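Local coordinates for protein ORF 37 (Human herpesvirus 8 type M, PDB 3POV) that degrades DNA as a viral endo- and exonuclease, acting on double and single strands to help process branched viral DNA into packaged unit-length genomes, at residues T348-T353 and Y416-N421; F411-Y416 and H432-T437; L270-G275 and S358-F363. All coordinates share one frame; numbering follows the deposited sequence.

All three contacts lie at one end of the large mixed sheet of this PD-(D/E)XK nuclease. Contact 2 pairs neighbouring strands 403-412 and 435-443; contact 1 joins the loops that follow strands 342-347 and 403-412; contact 3 sets helix 262-272 and its exit against strand 359-369. The centres of contacts 1 and 2 are about 9 Å apart, and Arg412 of contact 2 salt-bridges Asp418 of contact 1. Contact 3 is centred about 17 Å from contact 1, linked by the Tyr271 hydroxyl to Asp349 N, and about 18 Å from contact 2, which it does not touch. Along the chain contact 3 closes before contact 2 opens, while contact 1 alternates with both. Only contact 2 comes near the magnesium site.

Contact 1 of 3, residues T348-T353 and Y416-N421; sequences TDPQDT and YQDPVN
Gln351 lies against the loop at Gln417-Pro419 with its chain fully extended (chi1 -176°), which carries it along the backbone of the other loop. Its CB sits 4.0 Å from Asp418 OD1, CG rests 3.7 Å from Gln417 O, and CD lies about equally far from that carbonyl oxygen and from Gln417 CB. At the tip NE2 packs on Gln417 CB; it also comes within 3.2 Å of Gln417 OE1, but at an angle too poor for a hydrogen bond, and the amide planes stand 59° apart. OE1 has a weak bond to Lys257. Beside the Gln351 backbone, Pro419 CG lies 3.3 Å from Pro350 O, and Pro419 CD 4.3 Å from Pro350 CB. Two carboxylates also approach here, Asp349 OD1 standing 4.0 Å from Asp418 OD1; Lys257, salt-bridged to Asp349, and Arg412, which with the Gly415 N-H holds Asp418 OD2, probably offset their repulsion. Gln351 N binds Asp349 OD1 at 2.7 Å on its anti side, tilted 26° out of the carboxylate plane. This Asx turn shapes the loop after strand 342-347 where it packs on the loop after strand 403-412, beyond the end of the nuclease sheet.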
# COMPACT_ATOMS: atom_id res chain seq x y z
N THR A 348 7.14 2.64 26.52
CA THR A 348 7.43 3.50 27.66
C THR A 348 7.06 4.94 27.35
O THR A 348 7.37 5.46 26.27
CB THR A 348 8.91 3.44 28.10
OG1 THR A 348 9.75 4.07 27.12
CG2 THR A 348 9.37 2.00 28.31
N ASP A 349 6.39 5.58 28.30
CA ASP A 349 6.13 7.01 28.25
C ASP A 349 7.45 7.75 28.43
O ASP A 349 8.17 7.51 29.40
CB ASP A 349 5.16 7.39 29.38
CG ASP A 349 4.72 8.83 29.31
OD1 ASP A 349 5.53 9.68 28.90
OD2 ASP A 349 3.56 9.11 29.68
N PRO A 350 7.79 8.62 27.47
CA PRO A 350 9.07 9.34 27.45
C PRO A 350 9.18 10.37 28.57
O PRO A 350 10.27 10.82 28.89
CB PRO A 350 9.06 10.03 26.08
CG PRO A 350 7.62 10.17 25.74
CD PRO A 350 6.96 8.94 26.30
N GLN A 351 8.04 10.73 29.14
CA GLN A 351 8.01 11.64 30.28
C GLN A 351 8.57 10.95 31.52
O GLN A 351 9.23 11.59 32.34
CB GLN A 351 6.58 12.13 30.53
CG GLN A 351 6.45 13.15 31.64
CD GLN A 351 5.03 13.65 31.78
OE1 GLN A 351 4.20 13.46 30.89
NE2 GLN A 351 4.74 14.29 32.91
N ASP A 352 8.30 9.66 31.66
CA ASP A 352 8.78 8.89 32.81
C ASP A 352 10.18 8.33 32.60
O ASP A 352 10.83 7.91 33.56
CB ASP A 352 7.82 7.74 33.12
CG ASP A 352 6.39 8.20 33.32
OD1 ASP A 352 5.50 7.33 33.46
OD2 ASP A 352 6.15 9.43 33.34
N THR A 353 10.65 8.32 31.36
CA THR A 353 11.94 7.71 31.04
C THR A 353 12.97 8.73 30.58
O THR A 353 14.04 8.36 30.09
CB THR A 353 11.80 6.63 29.95
OG1 THR A 353 11.22 7.22 28.78
CG2 THR A 353 10.91 5.49 30.43
N TYR A 416 2.33 19.39 27.71
CA TYR A 416 3.28 20.41 28.15
C TYR A 416 4.52 19.82 28.84
O TYR A 416 5.60 20.40 28.78
CB TYR A 416 2.59 21.45 29.04
CG TYR A 416 1.71 22.40 28.25
CD1 TYR A 416 2.24 23.55 27.68
CD2 TYR A 416 0.37 22.13 28.04
CE1 TYR A 416 1.45 24.41 26.93
CE2 TYR A 416 -0.43 22.98 27.30
CZ TYR A 416 0.11 24.12 26.75
OH TYR A 416 -0.68 24.97 26.02
N GLN A 417 4.37 18.67 29.48
CA GLN A 417 5.49 18.07 30.19
C GLN A 417 6.21 16.95 29.41
O GLN A 417 7.13 16.32 29.93
CB GLN A 417 5.02 17.55 31.55
CG GLN A 417 4.48 18.63 32.47
CD GLN A 417 3.94 18.08 33.78
OE1 GLN A 417 4.52 17.18 34.38
NE2 GLN A 417 2.81 18.63 34.23
N ASP A 418 5.79 16.70 28.17
CA ASP A 418 6.49 15.72 27.35
C ASP A 418 7.82 16.27 26.84
O ASP A 418 7.88 17.40 26.35
CB ASP A 418 5.62 15.27 26.17
CG ASP A 418 4.58 14.23 26.56
OD1 ASP A 418 4.98 13.13 27.01
OD2 ASP A 418 3.38 14.51 26.42
N PRO A 419 8.90 15.49 26.97
CA PRO A 419 10.21 15.96 26.52
C PRO A 419 10.13 16.33 25.04
O PRO A 419 9.49 15.62 24.27
CB PRO A 419 11.11 14.74 26.71
CG PRO A 419 10.39 13.87 27.68
CD PRO A 419 8.94 14.09 27.42
N VAL A 420 10.77 17.43 24.65
CA VAL A 420 10.73 17.89 23.27
C VAL A 420 11.56 16.99 22.36
O VAL A 420 11.17 16.71 21.23
CB VAL A 420 11.26 19.33 23.14
CG1 VAL A 420 11.39 19.72 21.67
CG2 VAL A 420 10.34 20.29 23.88
N ASN A 421 12.70 16.55 22.87
CA ASN A 421 13.63 15.73 22.11
C ASN A 421 13.64 14.28 22.58
O ASN A 421 14.47 13.88 23.39
CB ASN A 421 15.03 16.33 22.19
CG ASN A 421 15.12 17.69 21.52
OD1 ASN A 421 14.55 17.91 20.45
ND2 ASN A 421 15.82 18.62 22.16

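Contact 2 of 3, residues F411-Y416 and H432-T437; sequences FRKRGY and HVEIPT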
# COMPACT_ATOMS: atom_id res chain seq x y z
N PHE A 411 -1.15 6.79 18.63
CA PHE A 411 -0.50 8.05 18.96
C PHE A 411 -1.34 8.92 19.89
O PHE A 411 -2.56 8.79 19.93
CB PHE A 411 -0.20 8.84 17.68
CG PHE A 411 0.89 8.23 16.83
CD1 PHE A 411 2.19 8.69 16.93
CD2 PHE A 411 0.60 7.21 15.94
CE1 PHE A 411 3.20 8.14 16.15
CE2 PHE A 411 1.60 6.65 15.16
CZ PHE A 411 2.90 7.12 15.26
N ARG A 412 -0.69 9.82 20.62
CA ARG A 412 -1.37 10.86 21.41
C ARG A 412 -0.67 12.20 21.19
O ARG A 412 0.53 12.24 20.89
CB ARG A 412 -1.40 10.52 22.91
CG ARG A 412 -0.02 10.53 23.59
CD ARG A 412 -0.10 10.31 25.10
NE ARG A 412 1.22 10.16 25.70
CZ ARG A 412 2.00 11.18 26.06
NH1 ARG A 412 1.59 12.43 25.89
NH2 ARG A 412 3.19 10.95 26.60
N LYS A 413 -1.42 13.29 21.31
CA LYS A 413 -0.82 14.61 21.17
C LYS A 413 0.14 14.86 22.31
O LYS A 413 -0.10 14.42 23.44
CB LYS A 413 -1.90 15.70 21.14
CG LYS A 413 -2.89 15.56 20.00
CD LYS A 413 -3.87 16.73 19.97
CE LYS A 413 -4.88 16.57 18.85
NZ LYS A 413 -5.74 15.37 19.04
N ARG A 414 1.25 15.55 22.03
CA ARG A 414 2.22 15.91 23.06
C ARG A 414 1.59 16.82 24.12
O ARG A 414 0.77 17.68 23.81
CB ARG A 414 3.43 16.62 22.44
CG ARG A 414 4.29 15.74 21.53
CD ARG A 414 5.49 16.52 21.02
NE ARG A 414 6.38 15.71 20.19
CZ ARG A 414 7.52 15.17 20.62
NH1 ARG A 414 7.92 15.34 21.87
NH2 ARG A 414 8.26 14.45 19.79
N GLY A 415 1.99 16.62 25.37
CA GLY A 415 1.57 17.47 26.46
C GLY A 415 2.68 18.43 26.86
O GLY A 415 3.82 18.29 26.43
N TYR A 416 2.33 19.39 27.71
CA TYR A 416 3.28 20.41 28.15
C TYR A 416 4.52 19.82 28.84
O TYR A 416 5.60 20.40 28.78
CB TYR A 416 2.59 21.45 29.04
CG TYR A 416 1.71 22.40 28.25
CD1 TYR A 416 2.24 23.55 27.68
CD2 TYR A 416 0.37 22.13 28.04
CE1 TYR A 416 1.45 24.41 26.93
CE2 TYR A 416 -0.43 22.98 27.30
CZ TYR A 416 0.11 24.12 26.75
OH TYR A 416 -0.68 24.97 26.02
N HIS A 432 8.04 17.45 16.36
CA HIS A 432 6.77 17.94 15.85
C HIS A 432 5.75 16.82 15.60
O HIS A 432 4.58 17.10 15.35
CB HIS A 432 6.99 18.77 14.59
CG HIS A 432 7.91 19.93 14.78
ND1 HIS A 432 9.23 19.92 14.38
CD2 HIS A 432 7.70 21.15 15.35
CE1 HIS A 432 9.79 21.07 14.69
NE2 HIS A 432 8.89 21.83 15.28
N VAL A 433 6.20 15.57 15.69
CA VAL A 433 5.29 14.44 15.50
C VAL A 433 4.69 13.97 16.83
O VAL A 433 5.29 14.13 17.89
CB VAL A 433 5.96 13.26 14.75
CG1 VAL A 433 6.94 12.53 15.66
CG2 VAL A 433 4.90 12.29 14.23
N GLU A 434 3.49 13.40 16.76
CA GLU A 434 2.81 12.92 17.95
C GLU A 434 3.59 11.80 18.64
O GLU A 434 4.57 11.30 18.10
CB GLU A 434 1.38 12.47 17.62
CG GLU A 434 0.53 13.57 17.03
CD GLU A 434 -0.94 13.24 17.00
OE1 GLU A 434 -1.68 13.84 16.19
OE2 GLU A 434 -1.37 12.37 17.79
N ILE A 435 3.14 11.43 19.83
CA ILE A 435 3.85 10.44 20.63
C ILE A 435 3.16 9.09 20.55
O ILE A 435 1.94 8.99 20.75
CB ILE A 435 3.97 10.89 22.11
CG1 ILE A 435 4.85 12.14 22.22
CG2 ILE A 435 4.52 9.76 22.98
CD1 ILE A 435 5.01 12.65 23.62
N PRO A 436 3.93 8.05 20.23
CA PRO A 436 3.42 6.68 20.14
C PRO A 436 3.29 6.06 21.52
O PRO A 436 4.24 6.07 22.31
CB PRO A 436 4.51 5.96 19.33
CG PRO A 436 5.76 6.69 19.68
CD PRO A 436 5.36 8.13 19.85
N THR A 437 2.12 5.50 21.81
CA THR A 437 1.84 4.89 23.10
C THR A 437 1.77 3.36 22.97
O THR A 437 2.21 2.63 23.86
CB THR A 437 0.52 5.42 23.69
OG1 THR A 437 -0.57 5.02 22.87
CG2 THR A 437 0.55 6.96 23.76
O HOH W 1 -2.62 6.69 22.25
O HOH W 2 -5.04 13.51 16.61
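Arg412 and Ile435 form an antiparallel hydrogen-bonded pair, Arg412 N giving to Ile435 O at 2.8 Å and Ile435 N returning a bond to Arg412 O at 2.9 Å. Their side chains run alongside each other on one face of the sheet, and here the packing is close. Arg412 CG sits between its own backbone N and carbonyl carbon (chi1 67°), and the extended chain beyond is laid along Thr437 CG2, 3.6 Å from CG. Ile435 CD1 lies over a face of the guanidinium, whose NH1 is salt-bridged to Asp418. Ile435 also meets Arg414, which crosses it at about a right angle: CG of Arg414 lies 3.7 Å from Ile435 CG1. The extended Arg414 chain then takes NE to Val433 O, 3.0 Å away, in a somewhat bent bond (144°) with the oxygen 24° out of the guanidinium plane. NH2 of the same group bonds to Asp430 O, so two backbone carbonyls fix its rotation. On the reverse face, the Phe411 ring turns an edge to Glu434 O, and its CE1 reaches Pro436 CB at 4.1 Å; Cys185 and Val188 of helix 181-197 and the ring of Phe251 pack on it as well. The solvent margin is looser. Exposed Lys413 lies beside Glu434 without a salt bridge, a water accepting from Lys413 NZ and giving only a weak bond to Glu434 OE1. Arg412-Ile435 is the last ladder pair before the chains diverge at Lys413 and Glu434, at the ends of central strands in the mixed sheet of the PD-(D/E)XK fold, with the Phe411 side chain about 8 Å from a bound magnesium ion.

Contact 3 of 3, residues L270-G275 and S358-F363; sequences LYEAPG and SIKARF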
# COMPACT_ATOMS: atom_id res chain seq x y z
N LEU A 270 -3.45 0.02 31.82
CA LEU A 270 -2.77 -0.77 30.80
C LEU A 270 -1.26 -0.62 30.94
O LEU A 270 -0.51 -1.57 30.73
CB LEU A 270 -3.22 -0.32 29.41
CG LEU A 270 -2.49 -0.95 28.22
CD1 LEU A 270 -2.57 -2.47 28.29
CD2 LEU A 270 -3.05 -0.43 26.91
N TYR A 271 -0.83 0.58 31.31
CA TYR A 271 0.60 0.86 31.43
C TYR A 271 1.23 0.16 32.63
O TYR A 271 2.40 -0.24 32.58
CB TYR A 271 0.84 2.36 31.50
CG TYR A 271 2.29 2.75 31.36
CD1 TYR A 271 2.88 2.85 30.10
CD2 TYR A 271 3.06 3.04 32.48
CE1 TYR A 271 4.21 3.22 29.97
CE2 TYR A 271 4.39 3.42 32.35
CZ TYR A 271 4.96 3.50 31.09
OH TYR A 271 6.28 3.87 30.96
N GLU A 272 0.46 0.02 33.71
CA GLU A 272 0.98 -0.60 34.92
C GLU A 272 0.70 -2.10 34.98
O GLU A 272 1.40 -2.85 35.67
CB GLU A 272 0.42 0.09 36.17
CG GLU A 272 0.75 1.58 36.25
CD GLU A 272 2.24 1.87 36.34
OE1 GLU A 272 3.04 0.91 36.34
OE2 GLU A 272 2.61 3.06 36.41
N ALA A 273 -0.34 -2.54 34.27
CA ALA A 273 -0.72 -3.95 34.26
C ALA A 273 -0.98 -4.48 32.85
O ALA A 273 -2.11 -4.86 32.52
CB ALA A 273 -1.93 -4.18 35.15
N PRO A 274 0.06 -4.51 32.00
CA PRO A 274 -0.04 -4.87 30.58
C PRO A 274 -0.67 -6.25 30.38
O PRO A 274 -0.11 -7.25 30.82
CB PRO A 274 1.42 -4.90 30.13
CG PRO A 274 2.13 -4.01 31.09
CD PRO A 274 1.45 -4.22 32.40
N GLY A 275 -1.81 -6.29 29.71
CA GLY A 275 -2.51 -7.54 29.49
C GLY A 275 -3.83 -7.39 28.78
O GLY A 275 -4.33 -6.27 28.60
N SER A 358 10.85 2.97 24.48
CA SER A 358 11.20 1.58 24.26
C SER A 358 10.02 0.68 24.60
O SER A 358 8.95 1.17 24.97
CB SER A 358 12.42 1.19 25.09
OG SER A 358 12.11 1.18 26.47
N ILE A 359 10.21 -0.63 24.48
CA ILE A 359 9.17 -1.58 24.84
C ILE A 359 9.12 -1.73 26.36
O ILE A 359 10.09 -2.18 26.97
CB ILE A 359 9.41 -2.96 24.21
CG1 ILE A 359 9.82 -2.83 22.74
CG2 ILE A 359 8.17 -3.85 24.36
CD1 ILE A 359 8.79 -2.15 21.88
N LYS A 360 8.01 -1.34 26.96
CA LYS A 360 7.83 -1.55 28.39
C LYS A 360 7.36 -2.97 28.64
O LYS A 360 7.85 -3.65 29.55
CB LYS A 360 6.83 -0.55 28.98
CG LYS A 360 6.71 -0.64 30.50
CD LYS A 360 5.66 0.30 31.04
CE LYS A 360 5.60 0.23 32.57
NZ LYS A 360 5.32 -1.15 33.05
N ALA A 361 6.40 -3.41 27.83
CA ALA A 361 5.88 -4.77 27.93
C ALA A 361 5.37 -5.27 26.58
O ALA A 361 4.89 -4.49 25.75
CB ALA A 361 4.77 -4.84 28.96
N ARG A 362 5.48 -6.57 26.37
CA ARG A 362 5.02 -7.21 25.15
C ARG A 362 4.18 -8.43 25.50
O ARG A 362 4.65 -9.32 26.20
CB ARG A 362 6.21 -7.65 24.30
CG ARG A 362 5.84 -8.61 23.18
CD ARG A 362 6.85 -9.75 23.08
NE ARG A 362 7.73 -9.61 21.92
CZ ARG A 362 7.49 -10.15 20.73
NH1 ARG A 362 8.34 -9.98 19.73
NH2 ARG A 362 6.39 -10.86 20.54
N PHE A 363 2.95 -8.47 25.01
CA PHE A 363 2.11 -9.64 25.24
C PHE A 363 1.27 -9.96 24.02
O PHE A 363 1.01 -9.11 23.18
CB PHE A 363 1.23 -9.46 26.47
CG PHE A 363 0.33 -8.25 26.41
CD1 PHE A 363 -1.01 -8.38 26.07
CD2 PHE A 363 0.82 -6.99 26.69
CE1 PHE A 363 -1.84 -7.27 26.01
CE2 PHE A 363 -0.00 -5.87 26.63
CZ PHE A 363 -1.33 -6.02 26.29
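With chi1 of -169°, Tyr271 carries its ring from the last turn of helix 262-272 to meet Lys360, which is extended through chi3 and bends only at chi4 (-58°). The two side chains cross at about a right angle, the lysine lying across one ring face with CD 3.5 Å from the centroid of the Tyr271 ring, in a CH-pi contact. The final bend leads NZ over the same face, 5.0 Å from the centroid of the Tyr271 ring, for a cation-pi interaction and a weak hydrogen bond to Tyr271 O at 3.1 Å. Tyr271 O lies near the helix's C-terminal end, where the carbonyls would favour a positive charge; Glu272 OE1, 4.5 Å from Lys360 NZ, probably adds to this. Lys360 and Ala361 both face Val346 on the neighbouring strand 342-347, a classic beta bulge, at the place where the chain turns a corner. Past it, Ala361 CB fits against the Pro274 ring, 3.5 Å from CG. Phe363, its CG placed between backbone N and carbonyl carbon (chi1 58°), turns a ring face to the Pro274-Gly275 peptide, and Gly275 CA makes a CH-pi contact 3.8 Å from the Phe363 ring centroid. Gly275 is the N-cap residue of helix 276-283, whose Leu279 also touches Phe363.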